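Local coordinates for protein malonate decarboxylase subunit alpha (Acinetobacter baumannii ATCC 17978, PDB 6MPR) that probably serves as the acyl-carrier-protein transferase subunit of malonate decarboxylase, moving the carrier protein from acetate to malonate as part of malonate breakdown to acetate, at residues G59-L64 with I155-L160; G163-R168 with E208-D213; F229-L234 with T323-E328; H246-M251 with I532-A537; D397-R402 with L423-K428. All coordinates share one frame; numbering follows the deposited sequence. Where two conformers were deposited one is given.

Contact 1: residues G59-L64 with I155-L160; sequences GDKVVL and IPNVVL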
# COMPACT_ATOMS: atom_id res chain seq x y z
N GLY A 59 -28.15 -1.70 9.37
CA GLY A 59 -27.37 -0.69 8.67
C GLY A 59 -25.89 -0.69 8.98
O GLY A 59 -25.13 0.05 8.33
N ASP A 60 -25.44 -1.49 9.95
CA ASP A 60 -24.02 -1.52 10.29
C ASP A 60 -23.18 -1.94 9.10
O ASP A 60 -23.56 -2.84 8.34
CB ASP A 60 -23.76 -2.52 11.42
CG ASP A 60 -23.83 -1.89 12.79
OD1 ASP A 60 -23.95 -0.65 12.88
OD2 ASP A 60 -23.72 -2.64 13.78
N LYS A 61 -22.01 -1.31 8.95
CA LYS A 61 -20.94 -1.87 8.13
C LYS A 61 -20.26 -2.99 8.90
O LYS A 61 -19.67 -2.75 9.96
CB LYS A 61 -19.92 -0.78 7.75
CG LYS A 61 -20.51 0.32 6.89
CD LYS A 61 -19.45 1.38 6.57
CE LYS A 61 -20.04 2.57 5.82
NZ LYS A 61 -21.15 3.21 6.58
N VAL A 62 -20.31 -4.21 8.37
CA VAL A 62 -19.83 -5.40 9.07
C VAL A 62 -18.76 -6.01 8.20
O VAL A 62 -19.06 -6.49 7.10
CB VAL A 62 -20.96 -6.41 9.32
CG1 VAL A 62 -20.42 -7.67 10.00
CG2 VAL A 62 -22.08 -5.75 10.16
N VAL A 63 -17.52 -5.98 8.67
CA VAL A 63 -16.44 -6.73 8.04
C VAL A 63 -16.56 -8.18 8.49
O VAL A 63 -16.62 -8.45 9.69
CB VAL A 63 -15.08 -6.14 8.42
CG1 VAL A 63 -13.94 -7.06 7.96
CG2 VAL A 63 -14.92 -4.73 7.82
N LEU A 64 -16.55 -9.11 7.54
CA LEU A 64 -16.68 -10.53 7.83
C LEU A 64 -15.57 -11.25 7.09
O LEU A 64 -15.44 -11.09 5.87
CB LEU A 64 -18.05 -11.08 7.40
CG LEU A 64 -18.25 -12.60 7.46
CD1 LEU A 64 -18.06 -13.08 8.88
CD2 LEU A 64 -19.65 -12.97 6.97
N ILE A 155 -15.68 3.04 7.18
CA ILE A 155 -15.18 2.79 8.53
C ILE A 155 -16.08 1.74 9.17
O ILE A 155 -17.31 1.94 9.24
CB ILE A 155 -15.11 4.08 9.37
CG1 ILE A 155 -14.17 5.09 8.71
CG2 ILE A 155 -14.66 3.75 10.81
CD1 ILE A 155 -14.12 6.46 9.42
N PRO A 156 -15.55 0.60 9.62
CA PRO A 156 -16.41 -0.52 9.98
C PRO A 156 -17.00 -0.36 11.37
O PRO A 156 -16.34 0.11 12.30
CB PRO A 156 -15.47 -1.73 9.90
CG PRO A 156 -14.13 -1.16 10.25
CD PRO A 156 -14.12 0.24 9.65
N ASN A 157 -18.27 -0.74 11.50
CA ASN A 157 -18.95 -0.75 12.79
C ASN A 157 -18.72 -2.04 13.56
O ASN A 157 -18.73 -2.04 14.80
CB ASN A 157 -20.45 -0.57 12.61
CG ASN A 157 -20.80 0.72 11.93
OD1 ASN A 157 -21.31 0.72 10.81
ND2 ASN A 157 -20.54 1.83 12.61
N VAL A 158 -18.53 -3.15 12.84
CA VAL A 158 -18.37 -4.48 13.42
C VAL A 158 -17.33 -5.21 12.58
O VAL A 158 -17.32 -5.11 11.35
CB VAL A 158 -19.69 -5.28 13.42
CG1 VAL A 158 -19.48 -6.69 13.99
CG2 VAL A 158 -20.78 -4.52 14.18
N VAL A 159 -16.44 -5.94 13.24
CA VAL A 159 -15.50 -6.83 12.55
C VAL A 159 -15.64 -8.22 13.14
O VAL A 159 -15.55 -8.40 14.36
CB VAL A 159 -14.05 -6.32 12.66
CG1 VAL A 159 -13.11 -7.28 11.95
CG2 VAL A 159 -13.92 -4.92 12.04
N LEU A 160 -15.85 -9.21 12.26
CA LEU A 160 -16.02 -10.62 12.61
C LEU A 160 -14.83 -11.38 12.03
O LEU A 160 -14.73 -11.54 10.80
CB LEU A 160 -17.34 -11.17 12.06
CG LEU A 160 -18.61 -10.41 12.44
CD1 LEU A 160 -19.83 -11.05 11.73
CD2 LEU A 160 -18.79 -10.42 13.96
O HOH W 1 -23.16 2.07 9.01

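Contact 2: residues G163-R168 with E208-D213; sequences GFMADR and ELPRVD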
# COMPACT_ATOMS: atom_id res chain seq x y z
N GLY A 163 -9.19 -16.61 14.63
CA GLY A 163 -7.82 -16.91 15.00
C GLY A 163 -7.70 -18.32 15.56
O GLY A 163 -8.69 -19.03 15.73
N PHE A 164 -6.46 -18.71 15.85
CA PHE A 164 -6.21 -20.03 16.41
C PHE A 164 -6.55 -20.08 17.89
O PHE A 164 -7.20 -21.03 18.36
CB PHE A 164 -4.74 -20.43 16.23
CG PHE A 164 -4.41 -20.89 14.84
CD1 PHE A 164 -4.78 -22.16 14.41
CD2 PHE A 164 -3.71 -20.07 13.97
CE1 PHE A 164 -4.46 -22.59 13.13
CE2 PHE A 164 -3.40 -20.49 12.69
CZ PHE A 164 -3.76 -21.76 12.27
N MET A 165 -6.12 -19.07 18.65
CA MET A 165 -6.19 -19.16 20.10
C MET A 165 -6.41 -17.78 20.68
O MET A 165 -5.92 -16.78 20.14
CB MET A 165 -4.90 -19.80 20.65
CG MET A 165 -4.90 -20.09 22.12
SD MET A 165 -3.34 -20.86 22.62
CE MET A 165 -3.76 -22.60 22.43
N ALA A 166 -7.18 -17.72 21.76
CA ALA A 166 -7.31 -16.50 22.55
C ALA A 166 -7.12 -16.84 24.02
O ALA A 166 -7.41 -17.95 24.46
CB ALA A 166 -8.67 -15.83 22.37
N ASP A 167 -6.62 -15.86 24.77
CA ASP A 167 -6.68 -15.96 26.22
C ASP A 167 -7.96 -15.26 26.68
O ASP A 167 -8.75 -14.78 25.86
CB ASP A 167 -5.42 -15.37 26.85
CG ASP A 167 -5.31 -13.86 26.69
OD1 ASP A 167 -6.28 -13.18 26.28
OD2 ASP A 167 -4.23 -13.33 27.00
N ARG A 168 -8.17 -15.18 27.99
CA ARG A 168 -9.42 -14.62 28.49
C ARG A 168 -9.43 -13.10 28.54
O ARG A 168 -10.45 -12.51 28.93
CB ARG A 168 -9.74 -15.21 29.87
CG ARG A 168 -10.01 -16.70 29.80
CD ARG A 168 -10.50 -17.23 31.13
NE ARG A 168 -10.90 -18.62 31.02
CZ ARG A 168 -12.13 -19.03 30.73
NH1 ARG A 168 -13.09 -18.13 30.51
NH2 ARG A 168 -12.40 -20.32 30.66
N GLU A 208 0.30 -18.61 27.59
CA GLU A 208 0.16 -19.86 26.84
C GLU A 208 0.09 -19.64 25.33
O GLU A 208 0.28 -20.60 24.58
CB GLU A 208 -1.07 -20.66 27.28
CG GLU A 208 -1.01 -22.13 26.79
CD GLU A 208 -2.07 -23.05 27.37
OE1 GLU A 208 -2.80 -22.64 28.30
OE2 GLU A 208 -2.17 -24.20 26.88
N LEU A 209 -0.19 -18.42 24.88
CA LEU A 209 -0.26 -18.19 23.44
C LEU A 209 1.14 -18.30 22.84
O LEU A 209 2.11 -17.85 23.44
CB LEU A 209 -0.82 -16.81 23.12
CG LEU A 209 -2.18 -16.38 23.68
CD1 LEU A 209 -2.50 -14.97 23.16
CD2 LEU A 209 -3.25 -17.31 23.26
N PRO A 210 1.26 -18.89 21.66
CA PRO A 210 2.57 -18.89 20.98
C PRO A 210 3.12 -17.48 20.81
O PRO A 210 4.30 -17.23 21.09
CB PRO A 210 2.25 -19.58 19.65
CG PRO A 210 1.11 -20.55 20.03
CD PRO A 210 0.26 -19.72 20.96
N ARG A 211 2.27 -16.55 20.41
CA ARG A 211 2.57 -15.12 20.44
C ARG A 211 1.24 -14.38 20.39
O ARG A 211 0.19 -14.97 20.11
CB ARG A 211 3.46 -14.72 19.27
CG ARG A 211 2.80 -14.97 17.91
CD ARG A 211 3.72 -14.56 16.75
NE ARG A 211 3.02 -14.63 15.47
CZ ARG A 211 3.29 -15.51 14.52
NH1 ARG A 211 4.28 -16.40 14.68
NH2 ARG A 211 2.59 -15.48 13.39
N VAL A 212 1.30 -13.07 20.63
CA VAL A 212 0.15 -12.19 20.48
C VAL A 212 0.24 -11.54 19.11
O VAL A 212 1.17 -10.76 18.85
CB VAL A 212 0.08 -11.13 21.59
CG1 VAL A 212 -1.13 -10.23 21.36
CG2 VAL A 212 -0.01 -11.80 22.98
N ASP A 213 -0.71 -11.84 18.24
CA ASP A 213 -0.81 -11.19 16.93
C ASP A 213 -1.79 -10.03 16.93
O ASP A 213 -1.60 -9.07 16.18
CB ASP A 213 -1.25 -12.21 15.88
CG ASP A 213 -0.16 -13.20 15.55
OD1 ASP A 213 0.90 -12.76 15.08
OD2 ASP A 213 -0.35 -14.42 15.76

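Contact 3: residues F229-L234 with T323-E328; sequences FYIEPL and TELGME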
# COMPACT_ATOMS: atom_id res chain seq x y z
N PHE A 229 -11.65 -23.10 12.45
CA PHE A 229 -11.99 -22.24 11.32
C PHE A 229 -11.69 -22.91 9.99
O PHE A 229 -10.72 -23.67 9.85
CB PHE A 229 -11.30 -20.86 11.42
CG PHE A 229 -9.78 -20.87 11.27
CD1 PHE A 229 -9.16 -21.01 10.03
CD2 PHE A 229 -8.97 -20.62 12.37
CE1 PHE A 229 -7.78 -20.98 9.90
CE2 PHE A 229 -7.59 -20.60 12.27
CZ PHE A 229 -6.98 -20.77 11.01
N TYR A 230 -12.59 -22.68 9.03
CA TYR A 230 -12.50 -23.29 7.72
C TYR A 230 -11.38 -22.68 6.90
O TYR A 230 -11.20 -21.46 6.87
CB TYR A 230 -13.82 -23.09 6.98
CG TYR A 230 -13.87 -23.69 5.60
CD1 TYR A 230 -14.17 -25.02 5.42
CD2 TYR A 230 -13.61 -22.91 4.47
CE1 TYR A 230 -14.21 -25.59 4.16
CE2 TYR A 230 -13.65 -23.47 3.19
CZ TYR A 230 -13.96 -24.81 3.05
OH TYR A 230 -14.02 -25.40 1.81
N ILE A 231 -10.63 -23.54 6.20
CA ILE A 231 -9.62 -23.08 5.25
C ILE A 231 -9.30 -24.23 4.30
O ILE A 231 -9.15 -25.37 4.74
CB ILE A 231 -8.37 -22.55 5.98
CG1 ILE A 231 -7.31 -22.12 4.97
CG2 ILE A 231 -7.81 -23.58 6.97
CD1 ILE A 231 -6.16 -21.35 5.61
N GLU A 232 -9.20 -23.91 2.98
CA GLU A 232 -8.88 -24.82 1.87
C GLU A 232 -7.45 -24.63 1.39
O GLU A 232 -6.89 -23.54 1.51
CB GLU A 232 -9.78 -24.55 0.65
CG GLU A 232 -11.23 -24.61 0.85
CD GLU A 232 -11.93 -24.48 -0.49
OE1 GLU A 232 -11.87 -25.45 -1.28
OE2 GLU A 232 -12.49 -23.41 -0.77
N PRO A 233 -6.85 -25.66 0.77
CA PRO A 233 -5.54 -25.47 0.13
C PRO A 233 -5.69 -24.80 -1.22
O PRO A 233 -5.87 -25.47 -2.24
CB PRO A 233 -5.00 -26.90 -0.02
CG PRO A 233 -6.23 -27.75 -0.12
CD PRO A 233 -7.27 -27.07 0.75
N LEU A 234 -5.61 -23.47 -1.25
CA LEU A 234 -5.82 -22.72 -2.48
C LEU A 234 -4.53 -22.37 -3.20
O LEU A 234 -4.59 -21.80 -4.30
CB LEU A 234 -6.59 -21.43 -2.16
CG LEU A 234 -7.96 -21.64 -1.50
CD1 LEU A 234 -8.56 -20.30 -1.10
CD2 LEU A 234 -8.91 -22.41 -2.43
N THR A 323 -0.87 -18.65 4.80
CA THR A 323 -0.21 -19.94 4.92
C THR A 323 -0.45 -20.78 3.67
O THR A 323 -1.05 -20.33 2.68
CB THR A 323 -0.73 -20.69 6.16
OG1 THR A 323 0.16 -21.75 6.47
CG2 THR A 323 -2.13 -21.29 5.89
N GLU A 324 0.03 -22.02 3.68
CA GLU A 324 -0.58 -23.06 2.84
C GLU A 324 -0.68 -24.33 3.67
O GLU A 324 0.24 -24.66 4.42
CB GLU A 324 0.19 -23.34 1.54
CG GLU A 324 -0.40 -24.50 0.71
CD GLU A 324 -1.88 -24.29 0.31
OE1 GLU A 324 -2.73 -23.93 1.15
OE2 GLU A 324 -2.20 -24.52 -0.86
N LEU A 325 -1.82 -25.00 3.57
CA LEU A 325 -2.06 -26.19 4.38
C LEU A 325 -1.03 -27.27 4.07
O LEU A 325 -0.70 -27.53 2.91
CB LEU A 325 -3.47 -26.73 4.14
CG LEU A 325 -4.64 -25.82 4.50
CD1 LEU A 325 -5.91 -26.62 4.36
CD2 LEU A 325 -4.48 -25.26 5.92
N GLY A 326 -0.53 -27.90 5.13
CA GLY A 326 0.51 -28.90 5.00
C GLY A 326 1.92 -28.37 4.92
O GLY A 326 2.86 -29.16 4.98
N MET A 327 2.11 -27.05 4.78
CA MET A 327 3.43 -26.46 4.64
C MET A 327 3.95 -25.86 5.94
O MET A 327 5.08 -25.36 5.97
CB MET A 327 3.43 -25.38 3.54
CG MET A 327 3.32 -25.96 2.14
SD MET A 327 4.86 -26.74 1.60
CE MET A 327 5.81 -25.25 1.30
N GLU A 328 3.16 -25.88 7.01
CA GLU A 328 3.54 -25.13 8.21
C GLU A 328 4.84 -25.66 8.82
O GLU A 328 5.68 -24.88 9.27
CB GLU A 328 2.41 -25.18 9.23
CG GLU A 328 1.09 -24.63 8.70
CD GLU A 328 0.26 -25.67 7.94
OE1 GLU A 328 0.70 -26.84 7.77
OE2 GLU A 328 -0.85 -25.31 7.50
O HOH W 2 -4.76 -22.02 1.26

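Contact 4: residues H246-M251 with I532-A537; sequences HVLMAM and IRRTDA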
# COMPACT_ATOMS: atom_id res chain seq x y z
N HIS A 246 2.57 -26.07 -20.56
CA HIS A 246 2.93 -25.25 -19.41
C HIS A 246 4.44 -25.12 -19.29
O HIS A 246 4.96 -24.05 -18.97
CB HIS A 246 2.35 -25.83 -18.12
CG HIS A 246 0.86 -25.98 -18.13
ND1 HIS A 246 0.23 -27.16 -17.78
CD2 HIS A 246 -0.13 -25.11 -18.44
CE1 HIS A 246 -1.07 -27.01 -17.87
NE2 HIS A 246 -1.32 -25.77 -18.26
N VAL A 247 5.15 -26.23 -19.52
CA VAL A 247 6.61 -26.23 -19.46
C VAL A 247 7.20 -25.32 -20.54
O VAL A 247 8.14 -24.55 -20.28
CB VAL A 247 7.14 -27.67 -19.60
CG1 VAL A 247 8.66 -27.69 -19.69
CG2 VAL A 247 6.63 -28.52 -18.44
N LEU A 248 6.67 -25.40 -21.76
CA LEU A 248 7.15 -24.54 -22.85
C LEU A 248 7.00 -23.06 -22.49
O LEU A 248 7.94 -22.27 -22.65
CB LEU A 248 6.38 -24.87 -24.14
CG LEU A 248 6.72 -24.09 -25.42
CD1 LEU A 248 8.15 -24.32 -25.87
CD2 LEU A 248 5.72 -24.47 -26.55
N MET A 249 5.83 -22.68 -22.00
CA MET A 249 5.61 -21.29 -21.63
C MET A 249 6.51 -20.88 -20.46
O MET A 249 7.01 -19.76 -20.43
CB MET A 249 4.13 -21.08 -21.29
CG MET A 249 3.23 -21.18 -22.53
SD MET A 249 1.49 -21.28 -22.10
CE MET A 249 1.20 -19.62 -21.52
N ALA A 250 6.73 -21.80 -19.51
CA ALA A 250 7.63 -21.53 -18.39
C ALA A 250 9.07 -21.33 -18.87
O ALA A 250 9.78 -20.45 -18.36
CB ALA A 250 7.54 -22.67 -17.38
N MET A 251 9.52 -22.12 -19.84
CA MET A 251 10.85 -21.92 -20.41
C MET A 251 10.98 -20.53 -21.03
O MET A 251 11.99 -19.85 -20.84
CB MET A 251 11.17 -22.99 -21.45
CG MET A 251 11.46 -24.37 -20.88
SD MET A 251 11.35 -25.65 -22.15
CE MET A 251 13.06 -25.76 -22.72
N ILE A 532 14.75 -22.31 -28.06
CA ILE A 532 13.93 -23.34 -27.42
C ILE A 532 13.27 -24.18 -28.50
O ILE A 532 12.55 -23.65 -29.36
CB ILE A 532 12.88 -22.72 -26.48
CG1 ILE A 532 13.58 -22.00 -25.34
CG2 ILE A 532 11.95 -23.79 -25.94
CD1 ILE A 532 12.67 -21.11 -24.51
N ARG A 533 13.53 -25.48 -28.47
CA ARG A 533 12.80 -26.45 -29.27
C ARG A 533 11.58 -26.92 -28.50
O ARG A 533 11.69 -27.27 -27.32
CB ARG A 533 13.70 -27.63 -29.65
N ARG A 534 10.42 -26.93 -29.16
CA ARG A 534 9.20 -27.38 -28.50
C ARG A 534 9.33 -28.81 -27.98
O ARG A 534 8.68 -29.16 -26.99
CB ARG A 534 8.02 -27.27 -29.47
CG ARG A 534 7.60 -25.85 -29.76
CD ARG A 534 6.27 -25.82 -30.50
NE ARG A 534 5.51 -24.61 -30.18
CZ ARG A 534 5.60 -23.48 -30.87
NH1 ARG A 534 4.87 -22.42 -30.52
NH2 ARG A 534 6.42 -23.41 -31.91
N THR A 535 10.16 -29.63 -28.62
CA THR A 535 10.35 -31.00 -28.14
C THR A 535 11.19 -31.08 -26.87
O THR A 535 11.24 -32.15 -26.25
CB THR A 535 11.00 -31.86 -29.23
OG1 THR A 535 12.35 -31.43 -29.44
CG2 THR A 535 10.23 -31.72 -30.52
N ASP A 536 11.88 -30.01 -26.48
CA ASP A 536 12.57 -30.01 -25.20
C ASP A 536 11.67 -29.65 -24.03
O ASP A 536 12.06 -29.84 -22.88
CB ASP A 536 13.76 -29.05 -25.25
CG ASP A 536 14.84 -29.52 -26.21
OD1 ASP A 536 15.00 -30.74 -26.37
OD2 ASP A 536 15.53 -28.66 -26.80
N ALA A 537 10.46 -29.15 -24.30
CA ALA A 537 9.53 -28.72 -23.26
C ALA A 537 8.67 -29.91 -22.86
O ALA A 537 7.56 -30.09 -23.35
CB ALA A 537 8.70 -27.55 -23.76

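Contact 5: residues D397-R402 with L423-K428; sequences DPRGRR and LARGKK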
# COMPACT_ATOMS: atom_id res chain seq x y z
N ASP A 397 1.50 -0.70 -13.23
CA ASP A 397 2.72 0.07 -13.07
C ASP A 397 2.55 1.03 -11.89
O ASP A 397 1.74 1.96 -11.97
CB ASP A 397 3.03 0.85 -14.35
CG ASP A 397 4.30 1.66 -14.23
OD1 ASP A 397 5.22 1.22 -13.50
OD2 ASP A 397 4.38 2.73 -14.86
N PRO A 398 3.27 0.82 -10.78
CA PRO A 398 3.09 1.69 -9.61
C PRO A 398 3.69 3.07 -9.84
O PRO A 398 4.92 3.22 -9.80
CB PRO A 398 3.83 0.93 -8.50
CG PRO A 398 4.93 0.16 -9.24
CD PRO A 398 4.30 -0.21 -10.58
N ARG A 399 2.85 4.08 -10.08
CA ARG A 399 3.33 5.39 -10.49
C ARG A 399 3.83 6.23 -9.32
O ARG A 399 4.33 7.34 -9.54
CB ARG A 399 2.23 6.13 -11.27
CG ARG A 399 1.84 5.43 -12.59
CD ARG A 399 2.88 5.65 -13.71
NE ARG A 399 2.62 4.89 -14.94
CZ ARG A 399 1.84 5.32 -15.93
NH1 ARG A 399 1.23 6.49 -15.85
NH2 ARG A 399 1.67 4.56 -17.00
N GLY A 400 3.71 5.73 -8.09
CA GLY A 400 4.32 6.36 -6.94
C GLY A 400 5.72 5.85 -6.67
O GLY A 400 6.42 6.39 -5.82
N ARG A 401 6.15 4.83 -7.41
CA ARG A 401 7.47 4.24 -7.19
C ARG A 401 8.59 5.11 -7.76
O ARG A 401 8.50 5.62 -8.89
CB ARG A 401 7.54 2.84 -7.82
CG ARG A 401 8.95 2.26 -7.80
CD ARG A 401 9.05 0.80 -8.23
NE ARG A 401 10.46 0.46 -8.43
CZ ARG A 401 10.95 -0.76 -8.51
NH1 ARG A 401 10.15 -1.82 -8.39
NH2 ARG A 401 12.25 -0.93 -8.71
N ARG A 402 9.65 5.26 -6.98
CA ARG A 402 10.82 6.04 -7.38
C ARG A 402 12.14 5.27 -7.34
O ARG A 402 13.08 5.68 -8.03
CB ARG A 402 10.94 7.30 -6.51
CG ARG A 402 9.69 8.22 -6.56
CD ARG A 402 9.58 8.88 -7.95
NE ARG A 402 8.44 9.81 -8.02
CZ ARG A 402 7.23 9.47 -8.46
NH1 ARG A 402 6.98 8.22 -8.86
NH2 ARG A 402 6.27 10.36 -8.46
N LEU A 423 14.37 12.47 -17.25
CA LEU A 423 12.98 12.76 -16.91
C LEU A 423 12.04 11.58 -17.16
O LEU A 423 10.88 11.64 -16.76
CB LEU A 423 12.48 13.98 -17.70
CG LEU A 423 13.25 15.29 -17.50
CD1 LEU A 423 12.82 16.38 -18.51
CD2 LEU A 423 13.06 15.79 -16.08
N ALA A 424 12.51 10.53 -17.83
CA ALA A 424 11.71 9.34 -17.99
C ALA A 424 11.83 8.46 -16.74
O ALA A 424 12.72 8.65 -15.91
CB ALA A 424 12.14 8.57 -19.24
N ARG A 425 10.91 7.52 -16.60
CA ARG A 425 10.96 6.63 -15.45
C ARG A 425 10.83 5.17 -15.89
O ARG A 425 10.38 4.86 -17.00
CB ARG A 425 9.89 6.97 -14.42
CG ARG A 425 8.58 7.43 -15.02
CD ARG A 425 7.58 7.49 -13.91
NE ARG A 425 6.34 8.17 -14.26
CZ ARG A 425 5.34 8.29 -13.41
NH1 ARG A 425 5.45 7.77 -12.20
NH2 ARG A 425 4.23 8.93 -13.75
N GLY A 426 11.26 4.29 -15.00
CA GLY A 426 11.10 2.87 -15.22
C GLY A 426 9.65 2.47 -15.05
O GLY A 426 8.76 3.29 -14.80
N LYS A 427 9.42 1.16 -15.20
CA LYS A 427 8.08 0.58 -15.09
C LYS A 427 8.19 -0.81 -14.48
O LYS A 427 9.15 -1.55 -14.73
CB LYS A 427 7.38 0.46 -16.46
CG LYS A 427 7.37 1.72 -17.31
CD LYS A 427 6.59 1.47 -18.60
CE LYS A 427 6.35 2.74 -19.40
NZ LYS A 427 7.55 3.21 -20.15
N LYS A 428 7.20 -1.18 -13.67
CA LYS A 428 7.21 -2.55 -13.18
C LYS A 428 6.79 -3.49 -14.30
O LYS A 428 5.95 -3.16 -15.14
CB LYS A 428 6.26 -2.69 -12.00
CG LYS A 428 6.22 -4.05 -11.32
CD LYS A 428 4.91 -4.10 -10.53
CE LYS A 428 4.63 -5.43 -9.92
NZ LYS A 428 3.46 -5.29 -9.02
O HOH W 3 6.34 4.51 -14.24
O HOH W 4 7.08 5.46 -11.25

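Contact 1: residues G59-L64 with I155-L160
With CG anti to its own carbonyl carbon (chi1 -59°), N157 starts its amide off toward K61, and K61 N donates to N157 OD1 at 2.8 Å, in the plane of the amide and on a lone pair. The same OD1 also takes a water that donates to G59 O, so two donors hold the amide oxygen. K61 O, in turn, is gripped by two successive backbone amides: N157 N at 2.9 Å in the carbonyl plane and V158 N at 3.1 Å. Beyond this doubled start the pairing becomes regular, V63 N donating to V158 O and L160 N to V63 O, each at 2.8 Å. These are neighbouring parallel strands inside the large all-parallel sheet of a Rossmann-like alpha/beta fold, with strand 61-64 also bonded on its other edge to strand 90-94. V63 and V159 stand side by side on one face, where V63 CG2 comes 3.7 Å from P156 CB and helix 181-189 closes over them. On the other face V62 CG1 lies 3.8 Å from L160 CD1, V62 runs alongside V158, and L64 CD1 packs on L160 CB; helix 73-79 covers the two leucines. At the strand entrance the D60 carboxylate lies only 24° from parallel to the N157 amide plane, its OD1 3.5 Å from N157 CB, while D60 OD2 takes its hydrogen bond from T57 N.

Contact 2: residues G163-R168 with E208-D213
M165 and L209 make most of this contact: M165 CG presses on L209 CD2 at 3.4 Å, closer than carbons usually pack, and M165 SD sits 3.6 Å from the same methyl. The two side chains run obliquely to each other. In M165 CG is anti to the backbone N (chi1 -174°), which sets CG against L209 CD2. Farther along, M165 SD lies 4.1 Å from P210 CD. The L209 methyl also sits over the backbone where A166 passes into D167.

M165 is itself half of a classic beta bulge: it and F164 together sit opposite Y173 in the small sheet of strands 172-173, 165-166 and 201-202. D167 is braced within its own turn through N171 and Q169 N. Past P210 the loop carries a salt bridge whose hydrogen bond, R211 NE to D213 OD1 at 2.9 Å, is almost straight and lies in the guanidinium plane. R211 and D213 have further ionic partners in D343 and R347, and F190 of the second subunit packs on R211. The contact itself is apolar and rests on close van der Waals fit, while the ionic bonds lie further along the same loop, at R211 and D213.

Contact 3: residues F229-L234 with T323-E328
I231 and L325 lie alongside each other with their tips pointing opposite ways, I231 CG2 lying 3.9 Å from L325 CD2. The other branch of the leucine meets a carbonyl and a proline ring: L325 CD1 is 3.5 Å from I231 O and 3.9 Å from P233 CD, the leucine and proline side chains crossing at a slant. At its far end I231 crosses T323 obliquely, CD1 to CG2 at 4.0 Å.

Next to this apolar pair sits the carboxylate of E324. The chain bends at chi2 (58°), which turns CD back toward P233, and OE1 comes to rest 3.4 Å from P233 CA. E324 OE1 accepts from its neighbour's amide, L325 N, at 2.8 Å, on the anti side and 31° out of the carboxylate plane. A water donates to the same OE1 at 2.8 Å and accepts from L234 N at 3.0 Å, giving the two segments a polar bridge. OE2 is bound directly to T236 OG1 and F235 N, whereas OE1 reaches L234 N through the water.

E324 also opens a type II beta turn to M327, closed by M327 N to E324 O, with G326 supplying the positive phi needed at its third position. Here the connection leaving strand 221-224 of the parallel sheet meets the loop after strand 317-319 of the mixed sheet, a joint between the two alpha/beta halves of the chain.

Contact 4: residues H246-M251 with I532-A537
A537 is the small bump here: its CB drops into a shallow hollow on helix 244-261, 3.5 Å from L248 CA and 3.6 Å from M251 SD. V247, L248 and M251, neighbours on one side of the helix, form the walls; V247 CG1 closes the third side against A537 CA at 3.8 Å. The CA atoms of L248 and A537 are 4.8 Å apart. I532 fits beside it. Its CG2 wedges between L248 CD1 (3.8 Å) and M251 CE (3.9 Å), while I532 CD1 rests on M251 CB at 3.9 Å. The bend of the methionine at chi3 (93°) brings CE to I532 CG2, while SD stays on A537.

I532 and A537 flank a short 3-10 turn, 534-536, tied by D536 N to R533 O and A537 N to R534 O, so a C-terminal loop is packed onto a helix of the second alpha/beta half. On another side of that helix, A250 packs against helix 272-287, which also reaches I532 through Y284.

At the outer margin L248 CD2 comes within 3.6 Å of R534 NE, meeting the guanidinium obliquely; R534 NH1 itself bonds to E478 O.

Contact 5: residues D397-R402 with L423-K428
D397 and K428 make the direct link at one end: K428 N donates to D397 OD1 at 3.1 Å, from above the carboxylate plane. In the conformer of R399 given, one of two deposited, D397 OD2 forms a 2.8 Å salt bridge with R399 NE; a water lies between OD2 and G426 O. Here the type I beta turn P398-R401, after helix 391-394, meets the loop leading into strand 429-433. At the other end R399 O serves R425 NH1 and R402 NH1, each 2.9 Å away and both on the same face of the carbonyl. R402 NH1 also bonds to R401 O, and R425 NH1 to a second water. R399 CD lies over one face of the R425 guanidinium. The NH1 atoms of R402 and R425 are only 3.7 Å apart, the two guanidinium planes almost perpendicular (89°). R425 NH2 pairs with D470 and D471 of the second subunit, and R402 donates to I465 O and M466 O there. The shared R399 carbonyl and the neighbour's carboxylates would therefore offset this crowding of positive charge.

How the contacts relate
Contacts 1 and 2 belong to the first half of the fold: strand 158-163 of the large parallel sheet runs directly into strand 165-166, and the centres of the two contacts are 23 Å apart. Contacts 2 and 3 touch, the rings of F164 and F229 meeting edge-to-face. Contact 3 joins the halves, its segments coming from loops of the two large sheets; 229-234 leads on to helix 244-261 of contact 4, and the segments of contacts 3 and 4 alternate along the chain. Contacts 4 and 5 belong to the mixed-sheet half, centres 32 Å apart, with contact 5 between the segments of contact 4 in sequence. The centres of contacts 1 and 4 are 49 Å apart. Contact 5 meets the second subunit most extensively; contacts 1 and 2 touch it too.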